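RimK-related lysine biosynthesis protein (Thermococcus kodakarensis, PDB 5K2M) binds ADP and magnesium in an ATP-grasp fold and probably serves as an ATP-dependent ligase in amino-acid biosynthesis. Local coordinates at residues I228-S233 and L237-V242; K93-E98 and E211-K216; A16-A21 and G25-L30; I47-S52 and G261-Y266. All coordinates share one frame; numbering follows the deposited sequence.

Interactions 1 and 4 are buried, interaction 2 is partly so, and interaction 3 lies at the surface. Interaction 1 is a strand pair rich in backbone bonds, its polar residues turned to magnesium and ADP. Interaction 2, about 7 Å away between centres, is purely apolar and touches it: Val239 and Pro95 meet through their backbones, and helix 208-219 is followed in the chain by strand 225-233. Interactions 3 and 4 lie on the other side of the chain's centre from interaction 1, where both reach the four-stranded parallel sheet. Their centres are about 10 Å apart, and Ile17 joins them by packing on Arg49 and Leu263. Methyl groups dominate interaction 4, whereas interaction 3 adds a lysine crossing a thioether.

Interaction 1: residues I228-S233 and L237-V242; sequences IDIFES and LLVNEV. With MG (magnesium ion), chain Q; MG (magnesium ion), chain R; ADP (adenosine-5'-diphosphate), chain O.
Two carboxylates lie unusually close here: Asp229 OD2 and Glu241 OE1 are 2.9 Å apart, bridged by one magnesium ion. Their side chains run alongside each other with carboxylate planes 89° apart. That magnesium is 2.0 Å from Asp229 OD2, and oxygens of both ADP phosphates and a water also bind it. Glu241 OE1 is shared with a second magnesium, whose 1.9 Å bond to Glu241 OE2 makes the carboxylate chelating; Asn243 also binds this ion. Arg173 and Arg187 hold the Asp229 carboxylate, and Lys83 bonds to Glu241 OE2. The backbone sets them side by side. Strands 225-233 and 236-243 form an antiparallel hairpin of the ATP-grasp domain, interrupted by a classic beta bulge in which Asn240 and Glu241 together stand opposite the single residue Asp229. Asn240 N gives a 2.9 Å bond to Asp229 O, and Asp229 N an almost straight one to Glu241 O. With its CG anti to the backbone N (chi1 169°), Asn240 carries its amide up to the nucleotide, where ND2 donates to ADP O2A at 2.8 Å, and OD1 accepts from Gln162. Its CB sits over one face of the Phe231 ring, 3.7 Å from the centroid, a CH-pi contact. Replacing Phe231 with alanine would probably leave Asn240 CB without the ring it packs on and open a gap beside the adenine, whose C5 lies 3.5 Å from Phe231 CE2.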
loop_
_atom_site.group_PDB
_atom_site.type_symbol
_atom_site.label_atom_id
_atom_site.label_comp_id
_atom_site.label_asym_id
_atom_site.label_seq_id
_atom_site.Cartn_x
_atom_site.Cartn_y
_atom_site.Cartn_z
ATOM N N ILE A 228 6.599 35.816 40.555
ATOM C CA ILE A 228 7.889 36.332 40.178
ATOM C C ILE A 228 8.794 36.343 41.408
ATOM O O ILE A 228 8.336 36.672 42.501
ATOM C CB ILE A 228 7.724 37.747 39.599
ATOM C CG1 ILE A 228 6.723 37.696 38.436
ATOM C CG2 ILE A 228 9.079 38.299 39.148
ATOM C CD1 ILE A 228 6.129 39.024 38.063
ATOM N N ASP A 229 10.056 35.943 41.222
ATOM C CA ASP A 229 11.077 35.966 42.285
ATOM C C ASP A 229 12.070 37.109 42.071
ATOM O O ASP A 229 12.719 37.172 41.029
ATOM C CB ASP A 229 11.889 34.677 42.297
ATOM C CG ASP A 229 11.058 33.445 42.610
ATOM O OD1 ASP A 229 9.823 33.474 42.449
ATOM O OD2 ASP A 229 11.668 32.427 43.006
ATOM N N ILE A 230 12.219 37.973 43.073
ATOM C CA ILE A 230 13.075 39.153 42.974
ATOM C C ILE A 230 14.138 39.133 44.088
ATOM O O ILE A 230 13.857 38.695 45.201
ATOM C CB ILE A 230 12.212 40.440 43.033
ATOM C CG1 ILE A 230 11.356 40.556 41.766
ATOM C CG2 ILE A 230 13.074 41.683 43.189
ATOM C CD1 ILE A 230 10.216 41.556 41.860
ATOM N N PHE A 231 15.355 39.580 43.770
ATOM C CA PHE A 231 16.432 39.700 44.756
ATOM C C PHE A 231 16.792 41.153 45.020
ATOM O O PHE A 231 16.920 41.945 44.086
ATOM C CB PHE A 231 17.727 39.042 44.272
ATOM C CG PHE A 231 17.626 37.568 43.966
ATOM C CD1 PHE A 231 16.568 36.793 44.410
ATOM C CD2 PHE A 231 18.647 36.952 43.244
ATOM C CE1 PHE A 231 16.520 35.447 44.136
ATOM C CE2 PHE A 231 18.603 35.602 42.961
ATOM C CZ PHE A 231 17.534 34.844 43.409
ATOM N N GLU A 232 16.981 41.488 46.292
ATOM C CA GLU A 232 17.625 42.745 46.671
ATOM C C GLU A 232 19.129 42.519 46.674
ATOM O O GLU A 232 19.602 41.515 47.203
ATOM C CB GLU A 232 17.170 43.206 48.060
ATOM C CG GLU A 232 15.675 43.489 48.149
ATOM C CD GLU A 232 15.138 43.400 49.562
ATOM O OE1 GLU A 232 15.038 42.273 50.103
ATOM O OE2 GLU A 232 14.805 44.457 50.131
ATOM N N SER A 233 19.867 43.444 46.066
ATOM C CA SER A 233 21.322 43.388 46.031
ATOM C C SER A 233 21.879 44.794 46.140
ATOM O O SER A 233 21.136 45.767 46.001
ATOM C CB SER A 233 21.798 42.751 44.726
ATOM O OG SER A 233 21.651 43.649 43.646
ATOM N N LEU A 237 17.298 46.033 42.806
ATOM C CA LEU A 237 16.466 44.856 42.614
ATOM C C LEU A 237 16.790 44.137 41.301
ATOM O O LEU A 237 17.050 44.771 40.281
ATOM C CB LEU A 237 14.988 45.241 42.659
ATOM C CG LEU A 237 14.534 45.916 43.958
ATOM C CD1 LEU A 237 13.095 46.390 43.816
ATOM C CD2 LEU A 237 14.680 44.987 45.153
ATOM N N LEU A 238 16.786 42.809 41.349
ATOM C CA LEU A 238 17.024 41.982 40.168
ATOM C C LEU A 238 15.929 40.930 40.089
ATOM O O LEU A 238 15.532 40.363 41.116
ATOM C CB LEU A 238 18.383 41.270 40.261
ATOM C CG LEU A 238 19.597 42.110 40.664
ATOM C CD1 LEU A 238 20.713 41.239 41.214
ATOM C CD2 LEU A 238 20.084 42.949 39.487
ATOM N N VAL A 239 15.460 40.662 38.874
ATOM C CA VAL A 239 14.482 39.610 38.655
ATOM C C VAL A 239 15.238 38.313 38.427
ATOM O O VAL A 239 16.110 38.246 37.578
ATOM C CB VAL A 239 13.576 39.907 37.452
ATOM C CG1 VAL A 239 12.578 38.770 37.258
ATOM C CG2 VAL A 239 12.855 41.229 37.660
ATOM N N ASN A 240 14.904 37.290 39.201
ATOM C CA ASN A 240 15.629 36.035 39.159
ATOM C C ASN A 240 14.919 35.042 38.251
ATOM O O ASN A 240 15.513 34.469 37.331
ATOM C CB ASN A 240 15.769 35.452 40.563
ATOM C CG ASN A 240 16.284 34.025 40.545
ATOM O OD1 ASN A 240 17.268 33.728 39.873
ATOM N ND2 ASN A 240 15.616 33.134 41.268
ATOM N N GLU A 241 13.632 34.875 38.512
ATOM C CA GLU A 241 12.859 33.805 37.942
ATOM C C GLU A 241 11.389 34.187 37.886
ATOM O O GLU A 241 10.944 35.025 38.655
ATOM C CB GLU A 241 13.014 32.618 38.877
ATOM C CG GLU A 241 12.441 31.358 38.334
ATOM C CD GLU A 241 11.962 30.408 39.392
ATOM O OE1 GLU A 241 11.815 30.759 40.586
ATOM O OE2 GLU A 241 11.687 29.285 38.979
ATOM N N VAL A 242 10.643 33.554 36.987
ATOM C CA VAL A 242 9.178 33.619 36.978
ATOM C C VAL A 242 8.647 32.178 37.026
ATOM O O VAL A 242 9.345 31.260 36.616
ATOM C CB VAL A 242 8.651 34.389 35.746
ATOM C CG1 VAL A 242 9.148 35.835 35.770
ATOM C CG2 VAL A 242 9.081 33.724 34.449
HETATM MG MG MG Q . 12.095 30.461 42.877
HETATM MG MG MG R . 10.689 28.476 40.420
HETATM P PB ADP O . 13.499 27.598 42.067
HETATM O O1B ADP O . 12.835 28.389 43.160
HETATM O O2B ADP O . 13.999 26.241 42.500
HETATM O O3B ADP O . 12.730 27.507 40.772
HETATM P PA ADP O . 15.289 29.872 42.154
HETATM O O1A ADP O . 14.077 30.720 42.483
HETATM O O2A ADP O . 16.206 30.426 41.112
HETATM O O3A ADP O . 14.877 28.378 41.731
HETATM O "O5'" ADP O . 16.145 29.624 43.488
HETATM C "C5'" ADP O . 15.529 29.290 44.711
HETATM C "C4'" ADP O . 16.009 30.232 45.803
HETATM O "O4'" ADP O . 17.429 30.115 45.944
HETATM C "C3'" ADP O . 15.721 31.705 45.556
HETATM O "O3'" ADP O . 14.435 32.090 46.065
HETATM C "C2'" ADP O . 16.862 32.364 46.307
HETATM O "O2'" ADP O . 16.591 32.473 47.703
HETATM C "C1'" ADP O . 18.010 31.395 46.155
HETATM N N9 ADP O . 18.829 31.756 44.989
HETATM C C8 ADP O . 18.670 31.305 43.727
HETATM N N7 ADP O . 19.574 31.843 42.890
HETATM C C5 ADP O . 20.326 32.675 43.633
HETATM C C6 ADP O . 21.474 33.548 43.389
HETATM N N6 ADP O . 22.000 33.654 42.150
HETATM N N1 ADP O . 21.967 34.232 44.440
HETATM C C2 ADP O . 21.452 34.137 45.674
HETATM N N3 ADP O . 20.411 33.363 45.977
HETATM C C4 ADP O . 19.826 32.620 45.015
HETATM O O HOH W 1 12.423 30.776 44.980
HETATM O O HOH W 2 10.396 26.880 38.924
#

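Interaction 2: residues K93-E98 and E211-K216; sequences KVPVPE and EELSVK
Leu213 meets the 93-98 loop because its CG is anti to the backbone N (chi1 -176°) and the next torsion, chi2 61°, turns CD1 toward Val94 and Pro95. That one methyl touches two neighbours, 3.9 Å from Val94 CB and equally 3.9 Å from Pro95 CD, with the proline ring crossing the leucine branch at a slant. Val94 has its CG1 beside its own backbone N (chi1 -64°), and this methyl reaches across to Lys216 CB at 3.7 Å. The valine and lysine side chains run antiparallel past one another, and what touches is the root of the lysine, not its ammonium end. Between these two segments the chemistry is therefore wholly apolar: three carbon-to-carbon encounters, with Val94 touching both Leu213 and Lys216, one helical turn apart. The 174 Å² buried by both sides together makes this a modest patch, in which Val94 is buried while Pro95 and Lys216 are exposed. The patch rests on strand 236-243: Val94 and Leu213 both touch Val239, Leu213 also packs on Leu237, and the backbones of Pro95 and Val239 are joined by a probable hydrogen bond. Within the ATP-grasp domain, the loop between helix 83-90 and strand 99-102 thus lies against the edge strand of the five-stranded sheet, with helix 208-219 beside it and the Ser214 side of that helix turned toward Ile230 and Ser174.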
loop_
_atom_site.group_PDB
_atom_site.type_symbol
_atom_site.label_atom_id
_atom_site.label_comp_id
_atom_site.label_asym_id
_atom_site.label_seq_id
_atom_site.Cartn_x
_atom_site.Cartn_y
_atom_site.Cartn_z
ATOM N N LYS A 93 14.880 43.848 29.321
ATOM C CA LYS A 93 13.595 44.413 29.754
ATOM C C LYS A 93 13.618 44.842 31.216
ATOM O O LYS A 93 13.055 45.867 31.572
ATOM C CB LYS A 93 12.481 43.385 29.587
ATOM C CG LYS A 93 12.307 42.856 28.175
ATOM C CD LYS A 93 11.693 43.894 27.258
ATOM C CE LYS A 93 10.610 43.271 26.394
ATOM N NZ LYS A 93 11.162 42.259 25.458
ATOM N N VAL A 94 14.219 44.009 32.056
ATOM C CA VAL A 94 14.374 44.280 33.474
ATOM C C VAL A 94 15.765 43.827 33.910
ATOM O O VAL A 94 16.385 43.004 33.239
ATOM C CB VAL A 94 13.303 43.548 34.305
ATOM C CG1 VAL A 94 11.920 44.069 33.945
ATOM C CG2 VAL A 94 13.361 42.043 34.085
ATOM N N PRO A 95 16.274 44.368 35.027
ATOM C CA PRO A 95 17.577 43.880 35.479
ATOM C C PRO A 95 17.483 42.463 36.054
ATOM O O PRO A 95 16.478 42.104 36.676
ATOM C CB PRO A 95 18.009 44.904 36.539
ATOM C CG PRO A 95 16.769 45.642 36.929
ATOM C CD PRO A 95 15.798 45.531 35.797
ATOM N N VAL A 96 18.528 41.677 35.818
ATOM C CA VAL A 96 18.597 40.273 36.239
ATOM C C VAL A 96 19.996 39.994 36.791
ATOM O O VAL A 96 20.926 40.701 36.458
ATOM C CB VAL A 96 18.345 39.320 35.049
ATOM C CG1 VAL A 96 16.928 39.498 34.510
ATOM C CG2 VAL A 96 19.372 39.538 33.940
ATOM N N PRO A 97 20.157 38.958 37.621
ATOM C CA PRO A 97 21.527 38.638 37.971
ATOM C C PRO A 97 22.331 38.280 36.728
ATOM O O PRO A 97 21.778 37.782 35.743
ATOM C CB PRO A 97 21.394 37.411 38.876
ATOM C CG PRO A 97 19.980 37.421 39.346
ATOM C CD PRO A 97 19.206 37.999 38.201
ATOM N N GLU A 98 23.621 38.566 36.777
ATOM C CA GLU A 98 24.562 38.089 35.770
ATOM C C GLU A 98 24.419 36.593 35.613
ATOM O O GLU A 98 24.400 35.877 36.607
ATOM C CB GLU A 98 25.990 38.369 36.199
ATOM C CG GLU A 98 26.835 38.942 35.094
ATOM C CD GLU A 98 26.821 40.445 35.146
ATOM O OE1 GLU A 98 26.023 41.052 34.392
ATOM O OE2 GLU A 98 27.584 41.003 35.974
ATOM N N GLU A 211 6.601 46.505 42.984
ATOM C CA GLU A 211 5.366 46.479 42.196
ATOM C C GLU A 211 5.632 46.807 40.731
ATOM O O GLU A 211 5.204 46.069 39.836
ATOM C CB GLU A 211 4.304 47.436 42.771
ATOM C CG GLU A 211 3.102 47.634 41.850
ATOM C CD GLU A 211 1.928 48.333 42.512
ATOM O OE1 GLU A 211 1.990 48.612 43.732
ATOM O OE2 GLU A 211 0.940 48.610 41.794
ATOM N N GLU A 212 6.335 47.909 40.499
ATOM C CA GLU A 212 6.648 48.361 39.146
ATOM C C GLU A 212 7.567 47.397 38.425
ATOM O O GLU A 212 7.365 47.107 37.251
ATOM C CB GLU A 212 7.289 49.749 39.182
ATOM C CG GLU A 212 7.626 50.320 37.814
ATOM C CD GLU A 212 8.278 51.692 37.890
ATOM O OE1 GLU A 212 9.135 51.974 37.025
ATOM O OE2 GLU A 212 7.946 52.484 38.809
ATOM N N LEU A 213 8.592 46.913 39.115
ATOM C CA LEU A 213 9.491 45.911 38.532
ATOM C C LEU A 213 8.748 44.608 38.207
ATOM O O LEU A 213 8.971 43.992 37.159
ATOM C CB LEU A 213 10.653 45.617 39.486
ATOM C CG LEU A 213 11.725 44.650 38.984
ATOM C CD1 LEU A 213 12.399 45.200 37.732
ATOM C CD2 LEU A 213 12.751 44.417 40.080
ATOM N N SER A 214 7.868 44.195 39.109
ATOM C CA SER A 214 7.065 42.988 38.911
ATOM C C SER A 214 6.193 43.082 37.657
ATOM O O SER A 214 6.141 42.131 36.864
ATOM C CB SER A 214 6.188 42.724 40.128
ATOM O OG SER A 214 6.987 42.417 41.255
ATOM N N VAL A 215 5.526 44.224 37.471
ATOM C CA VAL A 215 4.674 44.420 36.301
ATOM C C VAL A 215 5.511 44.373 35.017
ATOM O O VAL A 215 5.109 43.755 34.035
ATOM C CB VAL A 215 3.862 45.745 36.375
ATOM C CG1 VAL A 215 3.146 46.034 35.059
ATOM C CG2 VAL A 215 2.834 45.691 37.498
ATOM N N LYS A 216 6.673 45.018 35.036
ATOM C CA LYS A 216 7.574 45.024 33.877
ATOM C C LYS A 216 8.076 43.623 33.540
ATOM O O LYS A 216 8.171 43.263 32.372
ATOM C CB LYS A 216 8.765 45.960 34.104
ATOM C CG LYS A 216 8.495 47.425 33.779
ATOM C CD LYS A 216 9.627 48.298 34.306
ATOM C CE LYS A 216 9.617 49.702 33.715
ATOM N NZ LYS A 216 10.261 49.728 32.368
#

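Interaction 3: residues A16-A21 and G25-L30; sequences AIKERA and GEVVML
Ala21 O receives a hydrogen bond from Gly25 N at 3.1 Å, weak and bent at 135°, which ties the last turn of helix 12-24 to the start of strand 26-31. Gly25, with positive phi, is where the chain leaves the helix and doubles back. Val27 CG2 lies 3.5 Å from Ala21 CB and rests against the alanine's backbone carbonyl carbon, a close fit between two small groups. Farther from the turn, Lys18 is extended until its last bend, with CG anti to the backbone N (chi1 170°). Its CD comes within 3.7 Å of Met29 SD, and the two chains cross at about a right angle, the folded methionine laying its thioether against the lysine's methylenes. Lys18 NZ makes a salt bridge to an acidic side chain of another protein chain. With an alanine in place of Lys18, Met29 SD would probably lose the methylenes beside it and that acidic group its positive mate. On the helix side turned away from the strand, Arg20 NH1 and Glu19 OE2 form a salt bridge of 2.7 Å, and Arg20 also pairs with Asp258. The segments belong to a beta-alpha-beta unit of strand 2-7, helix 12-24 and strand 26-31. With one weak polar bond between them, helix and strand are held together mainly by hydrocarbon and sulfur packing, while Lys18 and Arg20 find charged partners outside the two segments.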
loop_
_atom_site.group_PDB
_atom_site.type_symbol
_atom_site.label_atom_id
_atom_site.label_comp_id
_atom_site.label_asym_id
_atom_site.label_seq_id
_atom_site.Cartn_x
_atom_site.Cartn_y
_atom_site.Cartn_z
ATOM N N ALA A 16 -9.059 26.517 46.973
ATOM C CA ALA A 16 -9.460 27.915 46.899
ATOM C C ALA A 16 -9.867 28.253 45.458
ATOM O O ALA A 16 -10.879 28.916 45.226
ATOM C CB ALA A 16 -8.331 28.821 47.376
ATOM N N ILE A 17 -9.095 27.767 44.487
ATOM C CA ILE A 17 -9.417 28.012 43.083
ATOM C C ILE A 17 -10.795 27.439 42.767
ATOM O O ILE A 17 -11.603 28.088 42.118
ATOM C CB ILE A 17 -8.329 27.458 42.143
ATOM C CG1 ILE A 17 -7.049 28.279 42.316
ATOM C CG2 ILE A 17 -8.764 27.550 40.683
ATOM C CD1 ILE A 17 -5.796 27.604 41.826
ATOM N N LYS A 18 -11.060 26.232 43.261
ATOM C CA LYS A 18 -12.327 25.560 43.035
ATOM C C LYS A 18 -13.497 26.373 43.577
ATOM O O LYS A 18 -14.487 26.565 42.878
ATOM C CB LYS A 18 -12.301 24.177 43.684
ATOM C CG LYS A 18 -13.649 23.475 43.718
ATOM C CD LYS A 18 -13.479 22.036 44.177
ATOM C CE LYS A 18 -14.720 21.199 43.926
ATOM N NZ LYS A 18 -15.498 21.028 45.172
ATOM N N GLU A 19 -13.374 26.844 44.818
ATOM C CA GLU A 19 -14.417 27.667 45.440
ATOM C C GLU A 19 -14.709 28.916 44.609
ATOM O O GLU A 19 -15.869 29.209 44.329
ATOM C CB GLU A 19 -14.031 28.068 46.874
ATOM C CG GLU A 19 -15.158 28.715 47.686
ATOM C CD GLU A 19 -15.353 30.204 47.406
ATOM O OE1 GLU A 19 -16.520 30.669 47.329
ATOM O OE2 GLU A 19 -14.345 30.926 47.263
ATOM N N ARG A 20 -13.664 29.633 44.199
ATOM C CA ARG A 20 -13.852 30.887 43.444
ATOM C C ARG A 20 -14.475 30.612 42.083
ATOM O O ARG A 20 -15.400 31.305 41.679
ATOM C CB ARG A 20 -12.544 31.639 43.237
ATOM C CG ARG A 20 -11.775 31.960 44.501
ATOM C CD ARG A 20 -12.417 32.994 45.413
ATOM N NE ARG A 20 -11.435 33.329 46.447
ATOM C CZ ARG A 20 -11.078 32.523 47.458
ATOM N NH1 ARG A 20 -11.664 31.337 47.648
ATOM N NH2 ARG A 20 -10.135 32.921 48.309
ATOM N N ALA A 21 -13.976 29.582 41.398
ATOM C CA ALA A 21 -14.507 29.184 40.095
ATOM C C ALA A 21 -16.004 28.942 40.177
ATOM O O ALA A 21 -16.742 29.306 39.255
ATOM C CB ALA A 21 -13.796 27.942 39.572
ATOM N N GLY A 25 -19.301 29.984 37.625
ATOM C CA GLY A 25 -19.972 28.973 36.810
ATOM C C GLY A 25 -19.793 27.564 37.338
ATOM O O GLY A 25 -19.490 27.364 38.499
ATOM N N GLU A 26 -20.002 26.593 36.463
ATOM C CA GLU A 26 -19.885 25.189 36.799
ATOM C C GLU A 26 -18.402 24.790 36.777
ATOM O O GLU A 26 -17.681 25.129 35.846
ATOM C CB GLU A 26 -20.677 24.393 35.775
ATOM C CG GLU A 26 -20.828 22.912 36.057
ATOM C CD GLU A 26 -21.729 22.225 35.039
ATOM O OE1 GLU A 26 -22.259 22.919 34.139
ATOM O OE2 GLU A 26 -21.910 20.989 35.130
ATOM N N VAL A 27 -17.947 24.088 37.809
ATOM C CA VAL A 27 -16.549 23.676 37.924
ATOM C C VAL A 27 -16.412 22.189 37.600
ATOM O O VAL A 27 -17.097 21.373 38.197
ATOM C CB VAL A 27 -16.005 23.934 39.348
ATOM C CG1 VAL A 27 -14.526 23.584 39.429
ATOM C CG2 VAL A 27 -16.215 25.387 39.743
ATOM N N VAL A 28 -15.530 21.849 36.661
ATOM C CA VAL A 28 -15.222 20.447 36.339
ATOM C C VAL A 28 -13.821 20.117 36.832
ATOM O O VAL A 28 -12.829 20.628 36.296
ATOM C CB VAL A 28 -15.306 20.184 34.823
ATOM C CG1 VAL A 28 -15.134 18.697 34.511
ATOM C CG2 VAL A 28 -16.629 20.704 34.284
ATOM N N MET A 29 -13.750 19.268 37.853
ATOM C CA MET A 29 -12.486 18.862 38.450
ATOM C C MET A 29 -11.894 17.745 37.627
ATOM O O MET A 29 -12.519 16.709 37.463
ATOM C CB MET A 29 -12.703 18.364 39.877
ATOM C CG MET A 29 -13.303 19.404 40.802
ATOM S SD MET A 29 -12.275 20.871 40.894
ATOM C CE MET A 29 -10.882 20.270 41.831
ATOM N N LEU A 30 -10.692 17.954 37.100
ATOM C CA LEU A 30 -10.092 16.987 36.201
ATOM C C LEU A 30 -8.792 16.504 36.783
ATOM O O LEU A 30 -7.758 17.144 36.626
ATOM C CB LEU A 30 -9.839 17.604 34.834
ATOM C CG LEU A 30 -11.088 18.054 34.086
ATOM C CD1 LEU A 30 -10.734 19.219 33.183
ATOM C CD2 LEU A 30 -11.696 16.907 33.299
#

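Interaction 4: residues I47-S52 and G261-Y266; sequences IIRNVS and GKLVEY
Ile47 spreads two branches over helix 259-272. Its CG1 stands beside the backbone N and the chain then runs extended, which carries CD1 to 4.0 Å from Val264 CG2, the two side chains crossing at about a right angle. The other branch, CG2, approaches Leu263 CD2 at a slant, 4.1 Å away. Leu263 has its CG anti to the backbone N, and chi2 of 67° turns CD1 aside and leaves CD2 as the extended tip that meets Ile47. Strand 45-49 is an inner strand of the four-stranded parallel sheet, and the C-terminal helix packs against it, its axis at 136° to the strand, beside helix 12-24, whose Ile17 also packs on Leu263. This helix-flanked sheet is consistent with the Rossmann-like N-terminal domain of ATP-grasp enzymes. The same leucine methyl touches Arg49, 4.1 Å from NH2. Arg49 is strongly folded, with its first three torsions all near -60°, which curls the guanidinium back beside Leu263. Its charge is met elsewhere: NE forms a salt bridge with Glu14, and NH1 donates to the carbonyl of Met246. These bonds help to hold the buried head group, whose NH2 is also hydrogen-bonded outside the segments.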
loop_
_atom_site.group_PDB
_atom_site.type_symbol
_atom_site.label_atom_id
_atom_site.label_comp_id
_atom_site.label_asym_id
_atom_site.label_seq_id
_atom_site.Cartn_x
_atom_site.Cartn_y
_atom_site.Cartn_z
ATOM N N ILE A 47 -8.052 25.796 34.007
ATOM C CA ILE A 47 -7.024 26.322 34.892
ATOM C C ILE A 47 -6.064 25.180 35.183
ATOM O O ILE A 47 -6.432 24.188 35.808
ATOM C CB ILE A 47 -7.643 26.881 36.185
ATOM C CG1 ILE A 47 -8.536 28.080 35.841
ATOM C CG2 ILE A 47 -6.563 27.314 37.165
ATOM C CD1 ILE A 47 -9.470 28.504 36.958
ATOM N N ILE A 48 -4.839 25.326 34.707
ATOM C CA ILE A 48 -3.842 24.256 34.742
ATOM C C ILE A 48 -3.106 24.269 36.084
ATOM O O ILE A 48 -2.372 25.215 36.370
ATOM C CB ILE A 48 -2.837 24.437 33.591
ATOM C CG1 ILE A 48 -3.557 24.393 32.239
ATOM C CG2 ILE A 48 -1.736 23.372 33.644
ATOM C CD1 ILE A 48 -4.078 23.029 31.830
ATOM N N ARG A 49 -3.301 23.230 36.898
ATOM C CA ARG A 49 -2.707 23.188 38.237
ATOM C C ARG A 49 -1.939 21.891 38.565
ATOM O O ARG A 49 -1.676 21.623 39.741
ATOM C CB ARG A 49 -3.778 23.441 39.298
ATOM C CG ARG A 49 -4.474 24.788 39.174
ATOM C CD ARG A 49 -3.526 25.952 39.437
ATOM N NE ARG A 49 -2.934 25.853 40.764
ATOM C CZ ARG A 49 -2.117 26.756 41.300
ATOM N NH1 ARG A 49 -1.634 26.549 42.520
ATOM N NH2 ARG A 49 -1.789 27.863 40.637
ATOM N N ASN A 50 -1.535 21.131 37.543
ATOM C CA ASN A 50 -0.793 19.880 37.757
ATOM C C ASN A 50 0.514 20.179 38.532
ATOM O O ASN A 50 1.202 21.140 38.210
ATOM C CB ASN A 50 -0.412 19.197 36.431
ATOM C CG ASN A 50 -1.588 18.977 35.472
ATOM O OD1 ASN A 50 -1.857 17.845 35.069
ATOM N ND2 ASN A 50 -2.232 20.047 35.044
ATOM N N VAL A 51 0.879 19.366 39.526
ATOM C CA VAL A 51 2.134 19.609 40.270
ATOM C C VAL A 51 3.386 19.419 39.391
ATOM O O VAL A 51 4.381 20.127 39.545
ATOM C CB VAL A 51 2.230 18.736 41.541
ATOM C CG1 VAL A 51 3.546 18.970 42.263
ATOM C CG2 VAL A 51 1.093 19.074 42.486
ATOM N N SER A 52 3.333 18.465 38.468
ATOM C CA SER A 52 4.430 18.255 37.548
ATOM C C SER A 52 4.418 19.356 36.488
ATOM O O SER A 52 3.404 19.575 35.808
ATOM C CB SER A 52 4.326 16.878 36.883
ATOM O OG SER A 52 5.104 16.820 35.712
ATOM N N GLY A 261 -8.882 33.927 43.634
ATOM C CA GLY A 261 -9.936 34.731 43.002
ATOM C C GLY A 261 -9.491 35.496 41.767
ATOM O O GLY A 261 -10.175 35.483 40.738
ATOM N N LYS A 262 -8.342 36.158 41.869
ATOM C CA LYS A 262 -7.768 36.880 40.740
ATOM C C LYS A 262 -7.406 35.930 39.595
ATOM O O LYS A 262 -7.580 36.266 38.424
ATOM C CB LYS A 262 -6.531 37.662 41.185
ATOM C CG LYS A 262 -6.811 38.784 42.175
ATOM C CD LYS A 262 -7.376 39.983 41.450
ATOM C CE LYS A 262 -7.798 41.079 42.402
ATOM N NZ LYS A 262 -8.464 42.171 41.637
ATOM N N LEU A 263 -6.903 34.746 39.938
ATOM C CA LEU A 263 -6.544 33.755 38.941
ATOM C C LEU A 263 -7.796 33.293 38.186
ATOM O O LEU A 263 -7.781 33.163 36.959
ATOM C CB LEU A 263 -5.830 32.568 39.604
ATOM C CG LEU A 263 -5.443 31.369 38.739
ATOM C CD1 LEU A 263 -4.370 31.760 37.744
ATOM C CD2 LEU A 263 -4.960 30.218 39.604
ATOM N N VAL A 264 -8.874 33.054 38.922
ATOM C CA VAL A 264 -10.142 32.638 38.321
ATOM C C VAL A 264 -10.769 33.758 37.471
ATOM O O VAL A 264 -11.296 33.486 36.389
ATOM C CB VAL A 264 -11.130 32.141 39.387
ATOM C CG1 VAL A 264 -12.520 31.960 38.806
ATOM C CG2 VAL A 264 -10.638 30.824 39.978
ATOM N N GLU A 265 -10.698 35.001 37.947
ATOM C CA GLU A 265 -11.215 36.147 37.178
ATOM C C GLU A 265 -10.489 36.286 35.845
ATOM O O GLU A 265 -11.096 36.558 34.821
ATOM C CB GLU A 265 -11.096 37.451 37.978
ATOM C CG GLU A 265 -12.070 37.547 39.147
ATOM C CD GLU A 265 -11.784 38.706 40.098
ATOM O OE1 GLU A 265 -10.971 39.597 39.764
ATOM O OE2 GLU A 265 -12.389 38.726 41.190
ATOM N N TYR A 266 -9.182 36.076 35.861
ATOM C CA TYR A 266 -8.416 36.073 34.644
ATOM C C TYR A 266 -8.841 34.914 33.744
ATOM O O TYR A 266 -9.059 35.100 32.550
ATOM C CB TYR A 266 -6.938 35.976 34.970
ATOM C CG TYR A 266 -6.082 35.993 33.744
ATOM C CD1 TYR A 266 -5.930 37.152 33.010
ATOM C CD2 TYR A 266 -5.437 34.855 33.310
ATOM C CE1 TYR A 266 -5.162 37.182 31.873
ATOM C CE2 TYR A 266 -4.656 34.876 32.170
ATOM C CZ TYR A 266 -4.518 36.047 31.466
ATOM O OH TYR A 266 -3.756 36.097 30.343
#